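Local coordinates for histidine triad protein (Plasmodium falciparum 3D7, PDB 5CS2) that probably hydrolyses diadenosine triphosphate to AMP and ADP, as a histidine triad hydrolase of the Fhit type, and is bound by the natural product cyclomarin A, at residues A[11-16]-A[38-43]; A[49-54]-A[118-123]. All coordinates share one frame; numbering follows the deposited sequence.

Interaction 1 (A[11-16]-A[38-43])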
loop_
_atom_site.group_PDB
_atom_site.type_symbol
_atom_site.label_atom_id
_atom_site.label_comp_id
_atom_site.label_asym_id
_atom_site.label_seq_id
_atom_site.Cartn_x
_atom_site.Cartn_y
_atom_site.Cartn_z
ATOM N N LYS A 11 -13.594 3.745 11.937
ATOM C CA LYS A 11 -12.787 2.525 12.037
ATOM C C LYS A 11 -11.389 2.816 12.575
ATOM O O LYS A 11 -10.806 1.962 13.256
ATOM C CB LYS A 11 -12.714 1.797 10.685
ATOM C CG LYS A 11 -14.067 1.238 10.260
ATOM C CD LYS A 11 -14.035 0.531 8.918
ATOM C CE LYS A 11 -15.410 0.023 8.528
ATOM N NZ LYS A 11 -15.897 -1.061 9.429
ATOM N N LEU A 12 -10.850 4.019 12.261
ATOM C CA LEU A 12 -9.526 4.449 12.722
ATOM C C LEU A 12 -9.597 4.996 14.150
ATOM O O LEU A 12 -8.560 5.372 14.719
ATOM C CB LEU A 12 -8.932 5.529 11.773
ATOM C CG LEU A 12 -8.584 5.129 10.329
ATOM C CD1 LEU A 12 -8.287 6.328 9.497
ATOM C CD2 LEU A 12 -7.400 4.200 10.294
ATOM N N GLU A 13 -10.821 5.107 14.715
ATOM C CA GLU A 13 -11.081 5.637 16.058
ATOM C C GLU A 13 -10.605 7.090 16.177
ATOM O O GLU A 13 -10.173 7.536 17.241
ATOM C CB GLU A 13 -10.522 4.705 17.160
ATOM C CG GLU A 13 -11.140 3.316 17.137
ATOM C CD GLU A 13 -11.085 2.489 18.409
ATOM O OE1 GLU A 13 -10.627 3.005 19.454
ATOM O OE2 GLU A 13 -11.499 1.308 18.352
ATOM N N TRP A 14 -10.708 7.839 15.073
ATOM C CA TRP A 14 -10.294 9.232 15.055
ATOM C C TRP A 14 -11.348 10.167 15.660
ATOM O O TRP A 14 -12.556 9.931 15.564
ATOM C CB TRP A 14 -9.969 9.678 13.625
ATOM C CG TRP A 14 -9.561 11.117 13.485
ATOM C CD1 TRP A 14 -8.300 11.628 13.590
ATOM C CD2 TRP A 14 -10.428 12.230 13.213
ATOM N NE1 TRP A 14 -8.327 12.991 13.430
ATOM C CE2 TRP A 14 -9.621 13.390 13.191
ATOM C CE3 TRP A 14 -11.820 12.367 13.045
ATOM C CZ2 TRP A 14 -10.146 14.666 12.933
ATOM C CZ3 TRP A 14 -12.340 13.635 12.803
ATOM C CH2 TRP A 14 -11.504 14.760 12.719
ATOM N N TYR A 15 -10.862 11.266 16.234
ATOM C CA TYR A 15 -11.667 12.388 16.716
ATOM C C TYR A 15 -10.811 13.629 16.600
ATOM O O TYR A 15 -9.570 13.529 16.593
ATOM C CB TYR A 15 -12.223 12.169 18.132
ATOM C CG TYR A 15 -11.177 11.866 19.183
ATOM C CD1 TYR A 15 -10.535 12.891 19.873
ATOM C CD2 TYR A 15 -10.873 10.553 19.532
ATOM C CE1 TYR A 15 -9.591 12.616 20.861
ATOM C CE2 TYR A 15 -9.928 10.268 20.515
ATOM C CZ TYR A 15 -9.298 11.303 21.186
ATOM O OH TYR A 15 -8.362 11.021 22.149
ATOM N N LYS A 16 -11.451 14.805 16.427
ATOM C CA LYS A 16 -10.710 16.062 16.299
ATOM C C LYS A 16 -9.790 16.179 17.518
ATOM O O LYS A 16 -10.230 15.863 18.641
ATOM C CB LYS A 16 -11.692 17.243 16.302
ATOM C CG LYS A 16 -11.042 18.587 16.116
ATOM C CD LYS A 16 -12.087 19.683 16.013
ATOM C CE LYS A 16 -12.239 20.489 17.288
ATOM N NZ LYS A 16 -12.936 19.738 18.371
ATOM N N THR A 38 -3.573 11.354 13.926
ATOM C CA THR A 38 -3.263 10.223 14.777
ATOM C C THR A 38 -4.493 9.336 14.803
ATOM O O THR A 38 -5.615 9.834 14.939
ATOM C CB THR A 38 -2.845 10.691 16.201
ATOM O OG1 THR A 38 -1.803 11.655 16.059
ATOM C CG2 THR A 38 -2.355 9.543 17.074
ATOM N N THR A 39 -4.280 8.008 14.649
ATOM C CA THR A 39 -5.332 6.992 14.635
ATOM C C THR A 39 -5.046 5.999 15.758
ATOM O O THR A 39 -4.096 6.199 16.524
ATOM C CB THR A 39 -5.444 6.328 13.232
ATOM O OG1 THR A 39 -4.298 5.490 13.067
ATOM C CG2 THR A 39 -5.510 7.351 12.095
ATOM N N LYS A 40 -5.843 4.933 15.849
ATOM C CA LYS A 40 -5.683 3.908 16.872
ATOM C C LYS A 40 -4.282 3.278 16.820
ATOM O O LYS A 40 -3.711 3.014 17.873
ATOM C CB LYS A 40 -6.769 2.828 16.717
ATOM C CG LYS A 40 -6.783 1.793 17.841
ATOM C CD LYS A 40 -7.981 0.858 17.739
ATOM C CE LYS A 40 -8.017 -0.136 18.875
ATOM N NZ LYS A 40 -9.274 -0.934 18.868
ATOM N N TYR A 41 -3.727 3.062 15.605
ATOM C CA TYR A 41 -2.418 2.409 15.419
ATOM C C TYR A 41 -1.401 3.178 14.589
ATOM O O TYR A 41 -0.253 2.741 14.494
ATOM C CB TYR A 41 -2.627 1.029 14.779
ATOM C CG TYR A 41 -3.489 0.084 15.579
ATOM C CD1 TYR A 41 -2.974 -0.610 16.670
ATOM C CD2 TYR A 41 -4.815 -0.144 15.229
ATOM C CE1 TYR A 41 -3.768 -1.486 17.410
ATOM C CE2 TYR A 41 -5.603 -1.052 15.934
ATOM C CZ TYR A 41 -5.089 -1.687 17.050
ATOM O OH TYR A 41 -5.888 -2.555 17.755
ATOM N N SER A 42 -1.774 4.296 13.974
ATOM C CA SER A 42 -0.855 4.970 13.050
ATOM C C SER A 42 -0.871 6.475 13.226
ATOM O O SER A 42 -1.669 6.997 14.004
ATOM C CB SER A 42 -1.308 4.686 11.613
ATOM O OG SER A 42 -1.549 3.318 11.377
ATOM N N TYR A 43 -0.018 7.156 12.489
ATOM C CA TYR A 43 -0.010 8.601 12.415
ATOM C C TYR A 43 0.546 9.067 11.085
ATOM O O TYR A 43 1.233 8.324 10.399
ATOM C CB TYR A 43 0.647 9.271 13.628
ATOM C CG TYR A 43 2.145 9.143 13.718
ATOM C CD1 TYR A 43 2.731 8.031 14.313
ATOM C CD2 TYR A 43 2.978 10.155 13.256
ATOM C CE1 TYR A 43 4.120 7.942 14.457
ATOM C CE2 TYR A 43 4.365 10.067 13.377
ATOM C CZ TYR A 43 4.925 8.972 14.005
ATOM O OH TYR A 43 6.303 8.886 14.115
HETATM O O HOH W 1 -5.503 13.421 14.912
#
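The two backbones come nearest at L12 and T39, whose CA atoms lie 5.3 Å apart, and one main-chain hydrogen bond joins them: K40 N donates to L12 O at 3.0 Å. The donor lies in the carbonyl plane; with a C=O...N angle of 153° L12 O is met roughly along its bond, but the N-H...O angle is only 145°. Just after L12 the chain leaves helix 4-11 through a Schellman motif, with E13 at positive phi. Segment 38-43 spans the turn between antiparallel strands 35-38 and 42-46, at one edge of the five-stranded sheet of the HIT fold. T39 N bonds to S42 O across this turn, and T39 OG1 accepts from S42 N at 2.9 Å, an ST motif; D77 of helix 72-93 bonds to the same hydroxyl. With OG1 thus engaged, T39 offers its methyl to L12: CG2 lies 3.9 Å from L12 CD1, the two side chains running alongside and pointing the same way. E13 and the fully extended K40 also run abreast, ending in a salt bridge of 3.2 Å from K40 NZ to E13 OE2, reached from above the carboxylate plane. W14, its CG anti to the backbone N (chi1 179°), brings ring atom CD1 edge-on to T38 O at 3.5 Å. A water accepts from T38 N and, weakly, from W14 NE1.

Interaction 2 (A[49-54]-A[118-123])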
loop_
_atom_site.group_PDB
_atom_site.type_symbol
_atom_site.label_atom_id
_atom_site.label_comp_id
_atom_site.label_asym_id
_atom_site.label_seq_id
_atom_site.Cartn_x
_atom_site.Cartn_y
_atom_site.Cartn_z
ATOM N N LYS A 49 12.080 16.162 3.993
ATOM C CA LYS A 49 12.826 16.115 2.724
ATOM C C LYS A 49 11.848 15.629 1.627
ATOM O O LYS A 49 11.935 14.478 1.189
ATOM C CB LYS A 49 14.074 15.218 2.850
ATOM C CG LYS A 49 15.236 15.880 3.594
ATOM C CD LYS A 49 16.154 14.835 4.233
ATOM C CE LYS A 49 17.146 15.439 5.208
ATOM N NZ LYS A 49 18.350 15.988 4.519
ATOM N N PRO A 50 10.846 16.460 1.245
ATOM C CA PRO A 50 9.862 16.003 0.249
ATOM C C PRO A 50 10.469 15.824 -1.135
ATOM O O PRO A 50 11.330 16.615 -1.541
ATOM C CB PRO A 50 8.808 17.121 0.249
ATOM C CG PRO A 50 9.557 18.351 0.678
ATOM C CD PRO A 50 10.581 17.857 1.661
ATOM N N LEU A 51 10.035 14.775 -1.856
ATOM C CA LEU A 51 10.504 14.562 -3.225
ATOM C C LEU A 51 9.811 15.571 -4.116
ATOM O O LEU A 51 10.404 16.055 -5.075
ATOM C CB LEU A 51 10.199 13.147 -3.719
ATOM C CG LEU A 51 11.157 12.049 -3.288
ATOM C CD1 LEU A 51 10.675 10.724 -3.788
ATOM C CD2 LEU A 51 12.569 12.288 -3.820
ATOM N N LEU A 52 8.537 15.863 -3.802
ATOM C CA LEU A 52 7.672 16.798 -4.512
ATOM C C LEU A 52 6.746 17.440 -3.483
ATOM O O LEU A 52 6.585 16.860 -2.402
ATOM C CB LEU A 52 6.802 16.035 -5.539
ATOM C CG LEU A 52 7.492 15.418 -6.758
ATOM C CD1 LEU A 52 6.496 14.565 -7.544
ATOM C CD2 LEU A 52 8.069 16.487 -7.684
ATOM N N PRO A 53 6.041 18.564 -3.803
ATOM C CA PRO A 53 5.117 19.160 -2.805
ATOM C C PRO A 53 3.991 18.238 -2.345
ATOM O O PRO A 53 3.407 17.513 -3.137
ATOM C CB PRO A 53 4.533 20.382 -3.531
ATOM C CG PRO A 53 5.469 20.671 -4.635
ATOM C CD PRO A 53 6.098 19.378 -5.038
ATOM N N GLY A 54 3.692 18.279 -1.057
ATOM C CA GLY A 54 2.631 17.449 -0.496
ATOM C C GLY A 54 3.045 16.035 -0.141
ATOM O O GLY A 54 2.218 15.264 0.338
ATOM N N HIS A 118 4.764 6.165 1.858
ATOM C CA HIS A 118 4.978 7.440 1.184
ATOM C C HIS A 118 3.741 7.717 0.354
ATOM O O HIS A 118 3.275 6.828 -0.383
ATOM C CB HIS A 118 6.145 7.372 0.203
ATOM C CG HIS A 118 7.456 7.182 0.864
ATOM N ND1 HIS A 118 8.239 8.253 1.224
ATOM C CD2 HIS A 118 8.074 6.034 1.222
ATOM C CE1 HIS A 118 9.323 7.725 1.774
ATOM N NE2 HIS A 118 9.261 6.392 1.791
ATOM N N ILE A 119 3.219 8.948 0.432
ATOM C CA ILE A 119 2.098 9.362 -0.425
ATOM C C ILE A 119 2.608 10.622 -1.073
ATOM O O ILE A 119 2.904 11.593 -0.363
ATOM C CB ILE A 119 0.788 9.613 0.319
ATOM C CG1 ILE A 119 0.226 8.329 0.933
ATOM C CG2 ILE A 119 -0.256 10.294 -0.625
ATOM C CD1 ILE A 119 -0.962 8.585 1.874
ATOM N N ILE A 120 2.724 10.608 -2.395
ATOM C CA ILE A 120 3.264 11.762 -3.135
ATOM C C ILE A 120 2.258 12.203 -4.180
ATOM O O ILE A 120 2.057 11.514 -5.193
ATOM C CB ILE A 120 4.666 11.518 -3.763
ATOM C CG1 ILE A 120 5.674 10.909 -2.758
ATOM C CG2 ILE A 120 5.215 12.826 -4.391
ATOM C CD1 ILE A 120 6.765 10.057 -3.360
ATOM N N PRO A 121 1.678 13.399 -4.018
ATOM C CA PRO A 121 0.743 13.904 -5.043
ATOM C C PRO A 121 1.503 14.088 -6.345
ATOM O O PRO A 121 2.683 14.439 -6.318
ATOM C CB PRO A 121 0.296 15.258 -4.471
ATOM C CG PRO A 121 0.542 15.142 -2.988
ATOM C CD PRO A 121 1.827 14.365 -2.912
ATOM N N ARG A 122 0.861 13.780 -7.481
ATOM C CA ARG A 122 1.527 13.868 -8.789
ATOM C C ARG A 122 0.787 14.783 -9.781
ATOM O O ARG A 122 -0.440 14.783 -9.819
ATOM C CB ARG A 122 1.662 12.466 -9.407
ATOM C CG ARG A 122 2.487 11.456 -8.591
ATOM C CD ARG A 122 3.869 11.948 -8.240
ATOM N NE ARG A 122 4.670 12.261 -9.424
ATOM C CZ ARG A 122 5.391 11.368 -10.093
ATOM N NH1 ARG A 122 5.433 10.101 -9.690
ATOM N NH2 ARG A 122 6.082 11.733 -11.166
ATOM N N LYS A 123 1.558 15.546 -10.587
ATOM C CA LYS A 123 1.069 16.473 -11.629
ATOM C C LYS A 123 1.902 16.345 -12.914
ATOM O O LYS A 123 3.014 15.815 -12.870
ATOM C CB LYS A 123 1.084 17.918 -11.099
ATOM C CG LYS A 123 -0.015 18.188 -10.082
ATOM C CD LYS A 123 0.337 19.327 -9.132
ATOM C CE LYS A 123 -0.924 19.915 -8.541
ATOM N NZ LYS A 123 -0.654 20.804 -7.378
HETATM O O HOH W 2 3.381 17.301 -5.771
#
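L52, I120 and P121 have the most surface buried here, and no direct hydrogen bond crosses between their segments. L52 reaches over the strand with two parts of its side chain. Its CB lies 3.8 Å from I120 CG2, the two side chains crossing at about a right angle, while CD1 extends to R122 and comes within 3.5 Å of NE, oblique to the guanidinium. I120 holds CG2 anti to its backbone N and CG1 beside it (chi1 -49°), so its two branches serve different leucines: CG2 meets L52, and CD1 meets L51 CD1 at 4.0 Å. P121 is met by backbone instead, its CD lying 3.4 Å from G54 O and 3.5 Å from P53 O. G54 has positive phi (84°), and a CB there would clash both with P121 CG and with the preceding carbonyl. A water bridges the two prolines, donating to P53 O at 2.6 Å and to P121 O at 3.0 Å. R122 is bent at chi2 and chi3, and its guanidinium is held by S99 and by a salt bridge to D126. In the loop linking strands 42-46 and 56-60, residues 51-54 run at 94° to residues 119-122 of strand 116-122, which holds the end of the predicted histidine triad motif, H116 to H118. That strand lies between 56-60 and 97-104 in the sheet, and I119 packs on helix 72-93.

Interactions 1 and 2 sit on opposite sides of the chain's centre, their own centres about 23 Å apart; their nearest atoms are about 9 Å apart, so they do not touch. Both reach the same antiparallel sheet: interaction 1 at the hairpin leading into strand 42-46, interaction 2 at strand 116-122, with strand 56-60 between these two strands. Along the chain the first contact closes before the second opens. Interaction 1 lies away from the annotated sites. Segment 118-123 of interaction 2 begins with H118, which makes no contact across to 49-54, and the L51 side chain is about 6 Å from that of N47 and about 7 Å from that of Q103, H118, N47 and Q103 being predicted substrate-binding residues.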